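PDB 6PV5: putative O-GlcNAcase nagJ from Clostridium perfringens, which probably hydrolyses terminal N-acetylglucosamine from glycans as a family 84 glycoside hydrolase, this chain holding its N-terminal, catalytic barrel and helical post-catalytic parts. Local coordinates for residues S41-P46 with D469-I474; S442-I447 with K548-Q553; G477-E482 with N539-N544; D555-K560 with I603-A608. All blocks are in the same frame, centred on the assembly; numbering follows the deposited sequence.

Contact 1 (S41-P46 with D469-I474). With EDO (1,2-ethanediol), chain C.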
loop_
_atom_site.group_PDB
_atom_site.type_symbol
_atom_site.label_atom_id
_atom_site.label_comp_id
_atom_site.label_asym_id
_atom_site.label_seq_id
_atom_site.Cartn_x
_atom_site.Cartn_y
_atom_site.Cartn_z
ATOM N N SER A 41 -16.982 9.065 -6.794
ATOM C CA SER A 41 -15.620 8.779 -6.365
ATOM C C SER A 41 -15.365 7.274 -6.355
ATOM O O SER A 41 -15.944 6.548 -5.549
ATOM C CB SER A 41 -15.341 9.376 -5.013
ATOM O OG SER A 41 -14.068 8.963 -4.536
ATOM N N ILE A 42 -14.483 6.827 -7.257
ATOM C CA ILE A 42 -14.056 5.440 -7.302
ATOM C C ILE A 42 -12.566 5.398 -6.998
ATOM O O ILE A 42 -11.779 6.124 -7.589
ATOM C CB ILE A 42 -14.370 4.780 -8.661
ATOM C CG1 ILE A 42 -15.803 5.063 -9.126
ATOM C CG2 ILE A 42 -14.060 3.284 -8.608
ATOM C CD1 ILE A 42 -16.871 4.498 -8.218
ATOM N N TYR A 43 -12.197 4.527 -6.066
ATOM C CA TYR A 43 -10.822 4.414 -5.632
ATOM C C TYR A 43 -10.472 2.937 -5.686
ATOM O O TYR A 43 -11.238 2.130 -5.170
ATOM C CB TYR A 43 -10.720 4.920 -4.192
ATOM C CG TYR A 43 -9.332 5.209 -3.682
ATOM C CD1 TYR A 43 -8.692 6.395 -4.004
ATOM C CD2 TYR A 43 -8.670 4.316 -2.857
ATOM C CE1 TYR A 43 -7.429 6.684 -3.524
ATOM C CE2 TYR A 43 -7.415 4.607 -2.335
ATOM C CZ TYR A 43 -6.790 5.792 -2.681
ATOM O OH TYR A 43 -5.548 6.096 -2.212
ATOM N N PRO A 44 -9.340 2.524 -6.309
ATOM C CA PRO A 44 -8.431 3.432 -7.022
ATOM C C PRO A 44 -9.077 4.116 -8.224
ATOM O O PRO A 44 -10.090 3.630 -8.717
ATOM C CB PRO A 44 -7.345 2.485 -7.559
ATOM C CG PRO A 44 -7.369 1.310 -6.610
ATOM C CD PRO A 44 -8.836 1.139 -6.275
ATOM N N THR A 45 -8.487 5.241 -8.667
ATOM C CA THR A 45 -9.006 6.036 -9.771
ATOM C C THR A 45 -9.051 5.211 -11.061
ATOM O O THR A 45 -8.016 4.758 -11.547
ATOM C CB THR A 45 -8.164 7.292 -10.013
ATOM O OG1 THR A 45 -8.121 8.030 -8.791
ATOM C CG2 THR A 45 -8.727 8.168 -11.115
ATOM N N PRO A 46 -10.246 4.992 -11.661
ATOM C CA PRO A 46 -10.349 4.245 -12.922
ATOM C C PRO A 46 -9.574 4.876 -14.080
ATOM O O PRO A 46 -9.440 6.098 -14.150
ATOM C CB PRO A 46 -11.862 4.181 -13.197
ATOM C CG PRO A 46 -12.467 5.267 -12.334
ATOM C CD PRO A 46 -11.557 5.397 -11.134
ATOM N N ASP A 469 -5.690 12.356 0.435
ATOM C CA ASP A 469 -6.977 12.832 0.924
ATOM C C ASP A 469 -8.026 11.721 0.919
ATOM O O ASP A 469 -8.769 11.593 1.893
ATOM C CB ASP A 469 -7.470 14.098 0.212
ATOM C CG ASP A 469 -6.607 15.321 0.470
ATOM O OD1 ASP A 469 -5.907 15.347 1.509
ATOM O OD2 ASP A 469 -6.638 16.243 -0.376
ATOM N N LYS A 470 -8.101 10.945 -0.176
ATOM C CA LYS A 470 -9.125 9.916 -0.293
ATOM C C LYS A 470 -8.844 8.773 0.673
ATOM O O LYS A 470 -9.775 8.195 1.224
ATOM C CB LYS A 470 -9.197 9.290 -1.692
ATOM C CG LYS A 470 -9.715 10.217 -2.787
ATOM C CD LYS A 470 -11.220 10.421 -2.753
ATOM C CE LYS A 470 -11.703 11.381 -3.823
ATOM N NZ LYS A 470 -10.898 11.249 -5.062
ATOM N N ALA A 471 -7.573 8.408 0.830
ATOM C CA ALA A 471 -7.257 7.310 1.734
ATOM C C ALA A 471 -7.583 7.690 3.182
ATOM O O ALA A 471 -8.054 6.857 3.954
ATOM C CB ALA A 471 -5.810 6.902 1.589
ATOM N N ILE A 472 -7.282 8.934 3.560
ATOM C CA ILE A 472 -7.586 9.420 4.905
ATOM C C ILE A 472 -9.095 9.399 5.120
ATOM O O ILE A 472 -9.563 9.001 6.179
ATOM C CB ILE A 472 -6.998 10.824 5.128
ATOM C CG1 ILE A 472 -5.478 10.756 5.279
ATOM C CG2 ILE A 472 -7.658 11.499 6.330
ATOM C CD1 ILE A 472 -4.794 12.107 5.249
ATOM N N GLU A 473 -9.862 9.783 4.095
ATOM C CA GLU A 473 -11.316 9.766 4.213
ATOM C C GLU A 473 -11.805 8.336 4.428
ATOM O O GLU A 473 -12.703 8.095 5.234
ATOM C CB GLU A 473 -11.953 10.350 2.954
ATOM C CG GLU A 473 -13.467 10.345 2.976
ATOM C CD GLU A 473 -14.109 11.170 1.866
ATOM O OE1 GLU A 473 -13.809 10.923 0.665
ATOM O OE2 GLU A 473 -14.907 12.071 2.199
ATOM N N ILE A 474 -11.215 7.384 3.694
ATOM C CA ILE A 474 -11.617 5.991 3.813
ATOM C C ILE A 474 -11.347 5.512 5.243
ATOM O O ILE A 474 -12.124 4.755 5.790
ATOM C CB ILE A 474 -10.876 5.132 2.767
ATOM C CG1 ILE A 474 -11.432 5.373 1.357
ATOM C CG2 ILE A 474 -10.863 3.644 3.149
ATOM C CD1 ILE A 474 -10.529 4.870 0.239
HETATM C C1 EDO C . -8.592 14.319 4.061
HETATM O O1 EDO C . -9.680 13.631 3.455
HETATM C C2 EDO C . -8.631 15.800 3.924
HETATM O O2 EDO C . -9.944 16.346 3.885
#
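Tyr43, its chi1 of -165° placing CG beside the carbonyl carbon, sends its ring out of the 41-46 loop onto helix 464-476, while Lys470, its CG beside the backbone N and its chain bent at chi2 (-76°), leans toward Ser41. The two side chains cross obliquely, and CB of Lys470 comes within 3.6 Å of CE1 of Tyr43. Ile474, one helical turn on, puts its CD1 3.7 Å from CD2 of Tyr43, so Lys470 meets the CD1/CE1 half of the ring and Ile474 the CD2/CE2 half, both obliquely. Ala471 suits the place near the end of the ring, its small CB 3.9 Å from OH of Tyr43. At the outer margin the outer methylenes of Lys470 pass Ser41, with CE of Lys470 3.5 Å from OG of Ser41, although Ser41 is poorly ordered. The loop precedes strand 48-51 of the N-terminal sheet domain; a cis peptide precedes Pro44, and the backbone of Thr45 is hydrogen-bonded to Asp454 and Asn458. No hydrogen bond links the two segments themselves: Tyr43 meets 469-474 by packing alone, and its hydroxyl, bonded to Ser467 a turn earlier, adds a directional tie to the same helix.

Contact 2 (S442-I447 with K548-Q553); sequences SDASKI and KALLNQ
Ser442 approaches Gln553 through its backbone, its N lying 3.7 Å from NE2 of Gln553, while its own hydroxyl is hydrogen-bonded to Gln208 of helix 202-214. Asp443 comes next and carries much of the contact. Its CB packs 4.1 Å from CB of Leu550, and OD2 lies 3.7 Å from CB of Ala549, a residue small enough to let the two backbones draw close. A water ties the polar groups together: it accepts from the backbone N of Asp443 and from NE2 of Gln553, and donates to OD2 of Asp443. The other carboxylate oxygen, OD1, takes a salt bridge from NZ of Lys446, which arrives from above the carboxylate plane (51° out of it), and a hydrogen bond from Asn547. These residues follow the last strand, 431-436, of the (beta/alpha)8 barrel and lead into helix 446-457; the opposing residues open helix 548-579 of the helical post-catalytic region, so the contact joins the two. At Ala444 the backbone N makes a weak hydrogen bond, 2.9 Å long and bent to 126°, to OE1 of Gln553. The glutamine's long chain, extended beyond CG (chi2 161°), carries its amide across to the turn, presenting oxygen to Ala444 and nitrogen to the water. CD1 of Leu550 meets CA of Ala444 at 3.6 Å, a site where a methyl side chain admits the leucine branch. Lys446 shares its ammonium between Asp443 and Asp207, two carboxylates that would favour its charged form in this buried setting.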
loop_
_atom_site.group_PDB
_atom_site.type_symbol
_atom_site.label_atom_id
_atom_site.label_comp_id
_atom_site.label_asym_id
_atom_site.label_seq_id
_atom_site.Cartn_x
_atom_site.Cartn_y
_atom_site.Cartn_z
ATOM N N SER A 442 -0.692 -2.538 11.971
ATOM C CA SER A 442 -1.544 -2.872 10.845
ATOM C C SER A 442 -2.479 -1.718 10.505
ATOM O O SER A 442 -2.504 -1.237 9.374
ATOM C CB SER A 442 -2.333 -4.125 11.124
ATOM O OG SER A 442 -3.255 -4.346 10.073
ATOM N N ASP A 443 -3.298 -1.290 11.469
ATOM C CA ASP A 443 -4.270 -0.261 11.132
ATOM C C ASP A 443 -3.560 1.026 10.721
ATOM O O ASP A 443 -4.002 1.713 9.815
ATOM C CB ASP A 443 -5.372 -0.151 12.187
ATOM C CG ASP A 443 -6.415 -1.243 12.008
ATOM O OD1 ASP A 443 -7.450 -0.977 11.323
ATOM O OD2 ASP A 443 -6.184 -2.350 12.531
ATOM N N ALA A 444 -2.421 1.322 11.347
ATOM C CA ALA A 444 -1.751 2.592 11.101
ATOM C C ALA A 444 -1.110 2.601 9.704
ATOM O O ALA A 444 -0.845 3.674 9.152
ATOM C CB ALA A 444 -0.748 2.873 12.204
ATOM N N SER A 445 -0.924 1.402 9.122
ATOM C CA SER A 445 -0.335 1.217 7.796
ATOM C C SER A 445 -1.370 1.473 6.698
ATOM O O SER A 445 -1.029 1.580 5.533
ATOM C CB SER A 445 0.203 -0.180 7.641
ATOM O OG SER A 445 1.467 -0.292 8.251
ATOM N N LYS A 446 -2.648 1.529 7.048
ATOM C CA LYS A 446 -3.641 1.489 5.988
ATOM C C LYS A 446 -3.612 2.709 5.062
ATOM O O LYS A 446 -3.784 2.542 3.871
ATOM C CB LYS A 446 -5.033 1.170 6.530
ATOM C CG LYS A 446 -5.142 -0.251 7.049
ATOM C CD LYS A 446 -6.535 -0.594 7.537
ATOM C CE LYS A 446 -6.607 -1.975 8.169
ATOM N NZ LYS A 446 -7.967 -2.208 8.718
ATOM N N ILE A 447 -3.487 3.928 5.603
ATOM C CA ILE A 447 -3.516 5.118 4.771
ATOM C C ILE A 447 -2.474 5.032 3.657
ATOM O O ILE A 447 -2.834 5.176 2.484
ATOM C CB ILE A 447 -3.473 6.435 5.584
ATOM C CG1 ILE A 447 -4.764 6.623 6.391
ATOM C CG2 ILE A 447 -3.242 7.634 4.672
ATOM C CD1 ILE A 447 -4.563 7.411 7.665
ATOM N N LYS A 548 -10.641 1.978 16.523
ATOM C CA LYS A 548 -10.016 2.039 17.836
ATOM C C LYS A 548 -8.645 1.351 17.870
ATOM O O LYS A 548 -7.807 1.698 18.705
ATOM C CB LYS A 548 -10.956 1.485 18.918
ATOM C CG LYS A 548 -12.327 2.148 19.010
ATOM C CD LYS A 548 -12.276 3.628 19.286
ATOM C CE LYS A 548 -13.638 4.288 19.249
ATOM N NZ LYS A 548 -13.525 5.748 19.495
ATOM N N ALA A 549 -8.406 0.338 17.025
ATOM C CA ALA A 549 -7.042 -0.183 16.949
ATOM C C ALA A 549 -6.108 0.925 16.468
ATOM O O ALA A 549 -4.997 1.092 16.977
ATOM C CB ALA A 549 -6.970 -1.399 16.033
ATOM N N LEU A 550 -6.583 1.707 15.491
ATOM C CA LEU A 550 -5.791 2.804 14.965
ATOM C C LEU A 550 -5.551 3.844 16.065
ATOM O O LEU A 550 -4.438 4.311 16.258
ATOM C CB LEU A 550 -6.526 3.420 13.768
ATOM C CG LEU A 550 -5.826 4.635 13.140
ATOM C CD1 LEU A 550 -4.369 4.319 12.825
ATOM C CD2 LEU A 550 -6.532 5.054 11.870
ATOM N N LEU A 551 -6.604 4.209 16.792
ATOM C CA LEU A 551 -6.483 5.195 17.858
ATOM C C LEU A 551 -5.453 4.739 18.894
ATOM O O LEU A 551 -4.572 5.512 19.276
ATOM C CB LEU A 551 -7.863 5.441 18.472
ATOM C CG LEU A 551 -7.898 6.279 19.756
ATOM C CD1 LEU A 551 -7.242 7.645 19.560
ATOM C CD2 LEU A 551 -9.341 6.432 20.249
ATOM N N ASN A 552 -5.529 3.467 19.304
ATOM C CA ASN A 552 -4.597 2.924 20.278
ATOM C C ASN A 552 -3.157 2.942 19.762
ATOM O O ASN A 552 -2.232 3.197 20.528
ATOM C CB ASN A 552 -5.051 1.539 20.767
ATOM C CG ASN A 552 -6.145 1.628 21.819
ATOM O OD1 ASN A 552 -6.185 2.571 22.611
ATOM N ND2 ASN A 552 -7.038 0.653 21.840
ATOM N N GLN A 553 -2.949 2.652 18.467
ATOM C CA GLN A 553 -1.595 2.601 17.929
ATOM C C GLN A 553 -0.952 3.992 17.984
ATOM O O GLN A 553 0.258 4.121 18.149
ATOM C CB GLN A 553 -1.620 2.025 16.511
ATOM C CG GLN A 553 -1.596 0.500 16.478
ATOM C CD GLN A 553 -2.065 -0.054 15.152
ATOM O OE1 GLN A 553 -2.271 0.670 14.176
ATOM N NE2 GLN A 553 -2.274 -1.359 15.105
HETATM O O HOH W 1 -4.011 -2.889 13.660
#

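Contact 3 (G477-E482 with N539-N544). With EDO (1,2-ethanediol), chain C.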
loop_
_atom_site.group_PDB
_atom_site.type_symbol
_atom_site.label_atom_id
_atom_site.label_comp_id
_atom_site.label_asym_id
_atom_site.label_seq_id
_atom_site.Cartn_x
_atom_site.Cartn_y
_atom_site.Cartn_z
ATOM N N GLY A 477 -12.920 8.613 8.128
ATOM C CA GLY A 477 -14.337 8.920 8.014
ATOM C C GLY A 477 -14.638 10.395 8.275
ATOM O O GLY A 477 -14.052 11.284 7.664
ATOM N N GLU A 478 -15.563 10.638 9.209
ATOM C CA GLU A 478 -15.980 11.978 9.582
ATOM C C GLU A 478 -14.819 12.748 10.223
ATOM O O GLU A 478 -14.857 13.971 10.263
ATOM C CB GLU A 478 -17.187 11.889 10.521
ATOM N N MET A 479 -13.773 12.055 10.694
ATOM C CA MET A 479 -12.656 12.743 11.331
ATOM C C MET A 479 -11.503 13.032 10.358
ATOM O O MET A 479 -10.363 13.242 10.782
ATOM C CB MET A 479 -12.140 11.928 12.524
ATOM C CG MET A 479 -13.185 11.776 13.622
ATOM S SD MET A 479 -13.792 13.396 14.202
ATOM C CE MET A 479 -12.276 13.989 14.941
ATOM N N LYS A 480 -11.783 13.059 9.050
ATOM C CA LYS A 480 -10.711 13.106 8.056
ATOM C C LYS A 480 -9.917 14.404 8.156
ATOM O O LYS A 480 -8.698 14.385 7.999
ATOM C CB LYS A 480 -11.258 12.950 6.634
ATOM C CG LYS A 480 -12.228 14.044 6.217
ATOM C CD LYS A 480 -12.789 13.861 4.813
ATOM C CE LYS A 480 -14.012 14.714 4.553
ATOM N NZ LYS A 480 -14.155 14.985 3.104
ATOM N N GLU A 481 -10.589 15.529 8.446
ATOM C CA GLU A 481 -9.875 16.800 8.511
ATOM C C GLU A 481 -8.943 16.862 9.726
ATOM O O GLU A 481 -7.842 17.402 9.628
ATOM C CB GLU A 481 -10.811 18.022 8.524
ATOM C CG GLU A 481 -11.646 18.192 7.257
ATOM C CD GLU A 481 -10.915 18.422 5.936
ATOM O OE1 GLU A 481 -9.753 18.916 5.944
ATOM O OE2 GLU A 481 -11.508 18.100 4.885
ATOM N N GLU A 482 -9.418 16.381 10.884
ATOM C CA GLU A 482 -8.608 16.343 12.092
ATOM C C GLU A 482 -7.426 15.400 11.860
ATOM O O GLU A 482 -6.298 15.714 12.222
ATOM C CB GLU A 482 -9.433 15.834 13.283
ATOM C CG GLU A 482 -10.471 16.842 13.765
ATOM C CD GLU A 482 -11.794 16.862 13.017
ATOM O OE1 GLU A 482 -11.948 16.118 12.022
ATOM O OE2 GLU A 482 -12.679 17.620 13.438
ATOM N N ASN A 539 -7.748 15.396 21.298
ATOM C CA ASN A 539 -8.971 15.122 22.038
ATOM C C ASN A 539 -10.099 14.756 21.087
ATOM O O ASN A 539 -10.890 13.847 21.389
ATOM C CB ASN A 539 -9.389 16.310 22.913
ATOM C CG ASN A 539 -8.620 16.376 24.220
ATOM O OD1 ASN A 539 -7.681 15.616 24.435
ATOM N ND2 ASN A 539 -9.012 17.281 25.107
ATOM N N LYS A 540 -10.194 15.486 19.956
ATOM C CA LYS A 540 -11.306 15.211 19.056
ATOM C C LYS A 540 -11.142 13.826 18.432
ATOM O O LYS A 540 -12.127 13.107 18.249
ATOM C CB LYS A 540 -11.414 16.211 17.902
ATOM C CG LYS A 540 -11.785 17.649 18.235
ATOM C CD LYS A 540 -11.354 18.540 17.072
ATOM C CE LYS A 540 -11.316 20.028 17.361
ATOM N NZ LYS A 540 -12.667 20.631 17.351
ATOM N N LEU A 541 -9.897 13.471 18.065
ATOM C CA LEU A 541 -9.656 12.141 17.527
ATOM C C LEU A 541 -9.856 11.074 18.606
ATOM O O LEU A 541 -10.408 10.016 18.322
ATOM C CB LEU A 541 -8.248 12.070 16.933
ATOM C CG LEU A 541 -8.093 12.822 15.613
ATOM C CD1 LEU A 541 -6.625 13.015 15.292
ATOM C CD2 LEU A 541 -8.819 12.067 14.497
ATOM N N ARG A 542 -9.421 11.352 19.846
ATOM C CA ARG A 542 -9.540 10.328 20.876
ATOM C C ARG A 542 -11.021 10.070 21.152
ATOM O O ARG A 542 -11.445 8.942 21.424
ATOM C CB ARG A 542 -8.751 10.690 22.133
ATOM C CG ARG A 542 -8.667 9.549 23.146
ATOM C CD ARG A 542 -7.811 9.987 24.317
ATOM N NE ARG A 542 -6.476 10.407 23.929
ATOM C CZ ARG A 542 -6.010 11.658 23.870
ATOM N NH1 ARG A 542 -6.790 12.690 24.163
ATOM N NH2 ARG A 542 -4.756 11.865 23.490
ATOM N N SER A 543 -11.818 11.119 20.979
ATOM C CA SER A 543 -13.242 11.020 21.222
ATOM C C SER A 543 -14.003 10.344 20.074
ATOM O O SER A 543 -14.931 9.578 20.336
ATOM C CB SER A 543 -13.799 12.378 21.573
ATOM O OG SER A 543 -15.200 12.336 21.476
ATOM N N ASN A 544 -13.636 10.615 18.811
ATOM C CA ASN A 544 -14.534 10.337 17.692
ATOM C C ASN A 544 -13.951 9.375 16.658
ATOM O O ASN A 544 -14.675 8.930 15.782
ATOM C CB ASN A 544 -14.929 11.616 16.959
ATOM C CG ASN A 544 -15.693 12.539 17.881
ATOM O OD1 ASN A 544 -16.601 12.086 18.576
ATOM N ND2 ASN A 544 -15.268 13.793 17.971
HETATM C C1 EDO C . -8.592 14.319 4.061
HETATM O O1 EDO C . -9.680 13.631 3.455
HETATM C C2 EDO C . -8.631 15.800 3.924
HETATM O O2 EDO C . -9.944 16.346 3.885
#
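Met479, at the N-cap position of helix 480-487, packs against the last turns of helix 521-544, one of the long helices of the post-catalytic helical region. Buried Met479 and Leu541 form the tight part of the contact. The methionine is bent at chi2 and chi3 (-56° and -66°), so its flexible thioether curls over the helix end: its methyl CE reaches 3.4 Å from the backbone O of Lys540, and its SD comes within 3.5 Å of CB of Asn544, a residue at the exposed margin. Leu541 fills the space beside it, its CD2 lying 3.9 Å from CB of Met479 and 4.0 Å from CB of Glu482, and it also packs on Leu558 of helix 548-579. A branched aliphatic chain suits this buried site between three helices.

Glu482 and Lys540 lie farther out. They cross at about a right angle and touch through their methylenes, but their charged ends do not meet: OE2 of Glu482 and NZ of Lys540 are 4.9 Å apart, though their opposite charges may attract. A 1,2-ethanediol, probably from the crystallisation liquor, is hydrogen-bonded to OE2 of Glu481 and the backbone O of Asp469. At the aliphatic crossing, CG of Glu482 lies 3.8 Å from CD of Lys540.

Contact 4 (D555-K560 with I603-A608); sequences DSHLSK and IKATIA
The imidazole of His557 carries the methyl group of Ala605 on one face and the carbonyl of Thr606 at its edge. CB of Ala605 stands almost over the ring centre, 3.5 Å from the centroid and 10° off the normal, a CH-pi contact for which a bare methyl is the right size. In the ring plane, CD2 of His557 lies 3.5 Å from O of Thr606, while NE2 is hydrogen-bonded to the backbone O of Asp413. One flat side chain thus meets two loops at once, and the hydrogen bond limits its rotation.

Lys560, one turn further along the helix, fastens the same loop. Its chain is extended beyond CG, which delivers NZ of Lys560 to two backbone carbonyls, each at 2.9 Å: O of Ile603 and O of Ala605. The approach to Ala605 is almost straight, with a C=O...N angle of 174°, whereas at Ile603 it is bent to 149°. Two carbonyls of the loop therefore grip the ammonium of this buried residue, and O of Leu600 adds a weak third bond. Lysine is long enough to leave its methylenes for packing: CD of Lys560 lies 3.9 Å from CB of Ile603. Ile607 adds CG2 at 3.9 Å from O of His557. Together these contacts fold the irregular loop between helices 583-601 and 612-619 back onto long helix 548-579 in the helical post-catalytic region.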
loop_
_atom_site.group_PDB
_atom_site.type_symbol
_atom_site.label_atom_id
_atom_site.label_comp_id
_atom_site.label_asym_id
_atom_site.label_seq_id
_atom_site.Cartn_x
_atom_site.Cartn_y
_atom_site.Cartn_z
ATOM N N ASP A 555 -1.918 6.613 20.083
ATOM C CA ASP A 555 -2.294 7.434 21.238
ATOM C C ASP A 555 -1.133 8.241 21.805
ATOM O O ASP A 555 -1.337 9.410 22.114
ATOM C CB ASP A 555 -2.999 6.715 22.391
ATOM C CG ASP A 555 -3.573 7.737 23.382
ATOM O OD1 ASP A 555 -4.639 8.342 23.095
ATOM O OD2 ASP A 555 -2.917 7.981 24.389
ATOM N N SER A 556 0.049 7.635 21.984
ATOM C CA SER A 556 1.211 8.376 22.473
ATOM C C SER A 556 1.604 9.518 21.529
ATOM O O SER A 556 2.020 10.595 21.988
ATOM C CB SER A 556 2.384 7.485 22.714
ATOM O OG SER A 556 2.058 6.549 23.710
ATOM N N HIS A 557 1.487 9.267 20.214
ATOM C CA HIS A 557 1.790 10.276 19.202
ATOM C C HIS A 557 0.848 11.468 19.337
ATOM O O HIS A 557 1.294 12.604 19.257
ATOM C CB HIS A 557 1.770 9.656 17.798
ATOM C CG HIS A 557 2.869 8.649 17.649
ATOM N ND1 HIS A 557 2.761 7.356 18.135
ATOM C CD2 HIS A 557 4.111 8.751 17.140
ATOM C CE1 HIS A 557 3.885 6.701 17.924
ATOM N NE2 HIS A 557 4.725 7.530 17.281
ATOM N N LEU A 558 -0.443 11.190 19.529
ATOM C CA LEU A 558 -1.450 12.229 19.640
ATOM C C LEU A 558 -1.207 13.090 20.885
ATOM O O LEU A 558 -1.403 14.296 20.841
ATOM C CB LEU A 558 -2.829 11.571 19.723
ATOM C CG LEU A 558 -3.382 10.985 18.423
ATOM C CD1 LEU A 558 -4.575 10.105 18.738
ATOM C CD2 LEU A 558 -3.820 12.079 17.457
ATOM N N SER A 559 -0.816 12.462 22.004
ATOM C CA SER A 559 -0.560 13.171 23.248
ATOM C C SER A 559 0.632 14.098 23.077
ATOM O O SER A 559 0.589 15.233 23.541
ATOM C CB SER A 559 -0.326 12.194 24.399
ATOM O OG SER A 559 -1.439 11.320 24.501
ATOM N N LYS A 560 1.694 13.583 22.442
ATOM C CA LYS A 560 2.879 14.377 22.176
ATOM C C LYS A 560 2.518 15.539 21.250
ATOM O O LYS A 560 3.029 16.649 21.428
ATOM C CB LYS A 560 4.015 13.534 21.587
ATOM C CG LYS A 560 5.331 14.284 21.469
ATOM C CD LYS A 560 6.536 13.415 21.489
ATOM C CE LYS A 560 7.814 14.215 21.433
ATOM N NZ LYS A 560 8.985 13.294 21.520
ATOM N N ILE A 603 8.572 11.953 26.048
ATOM C CA ILE A 603 7.680 11.022 25.371
ATOM C C ILE A 603 8.428 10.387 24.197
ATOM O O ILE A 603 9.028 11.087 23.376
ATOM C CB ILE A 603 6.343 11.679 24.969
ATOM C CG1 ILE A 603 5.608 12.265 26.179
ATOM C CG2 ILE A 603 5.469 10.688 24.207
ATOM C CD1 ILE A 603 4.264 12.884 25.844
ATOM N N LYS A 604 8.392 9.052 24.161
ATOM C CA LYS A 604 9.182 8.227 23.250
ATOM C C LYS A 604 8.797 8.499 21.784
ATOM O O LYS A 604 9.645 8.584 20.892
ATOM C CB LYS A 604 8.921 6.772 23.652
ATOM C CG LYS A 604 9.936 5.740 23.194
ATOM C CD LYS A 604 9.523 4.344 23.625
ATOM C CE LYS A 604 10.422 3.260 23.070
ATOM N NZ LYS A 604 11.855 3.552 23.324
ATOM N N ALA A 605 7.498 8.633 21.542
ATOM C CA ALA A 605 6.908 8.789 20.223
ATOM C C ALA A 605 7.545 9.971 19.491
ATOM O O ALA A 605 7.881 10.964 20.121
ATOM C CB ALA A 605 5.421 8.944 20.406
ATOM N N THR A 606 7.768 9.817 18.173
ATOM C CA THR A 606 8.383 10.822 17.325
ATOM C C THR A 606 7.340 11.370 16.356
ATOM O O THR A 606 6.711 10.622 15.620
ATOM C CB THR A 606 9.606 10.242 16.599
ATOM O OG1 THR A 606 10.493 9.743 17.598
ATOM C CG2 THR A 606 10.368 11.238 15.756
ATOM N N ILE A 607 7.130 12.689 16.382
ATOM C CA ILE A 607 6.172 13.318 15.487
ATOM C C ILE A 607 6.554 14.793 15.354
ATOM O O ILE A 607 6.999 15.378 16.337
ATOM C CB ILE A 607 4.713 13.132 15.944
ATOM C CG1 ILE A 607 3.775 13.713 14.879
ATOM C CG2 ILE A 607 4.462 13.782 17.298
ATOM C CD1 ILE A 607 2.477 13.006 14.724
ATOM N N ALA A 608 6.405 15.377 14.148
ATOM C CA ALA A 608 6.660 16.799 14.000
ATOM C C ALA A 608 8.120 17.115 14.322
ATOM O O ALA A 608 8.434 18.257 14.678
ATOM C CB ALA A 608 5.719 17.595 14.902
#

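From the N terminus, contact 1 opens first and closes the longest loop: it returns helix 464-476 to the loop before strand 48-51, spanning the rest of the N-terminal domain and the barrel. Contact 2 opens within that span, after the last barrel strand, and closes at 548-553, so contacts 1 and 2 cross. Contact 3 opens and closes inside contact 2, joining helix 480-487 to helix 521-544. Contact 4 follows in series on helix 548-579, which it shares with contact 2, and brings in the C-terminal linker. Glu473 and Lys480 bridge contacts 1 and 3 by a salt bridge; Arg542 and Asp555 do so for contacts 3 and 4.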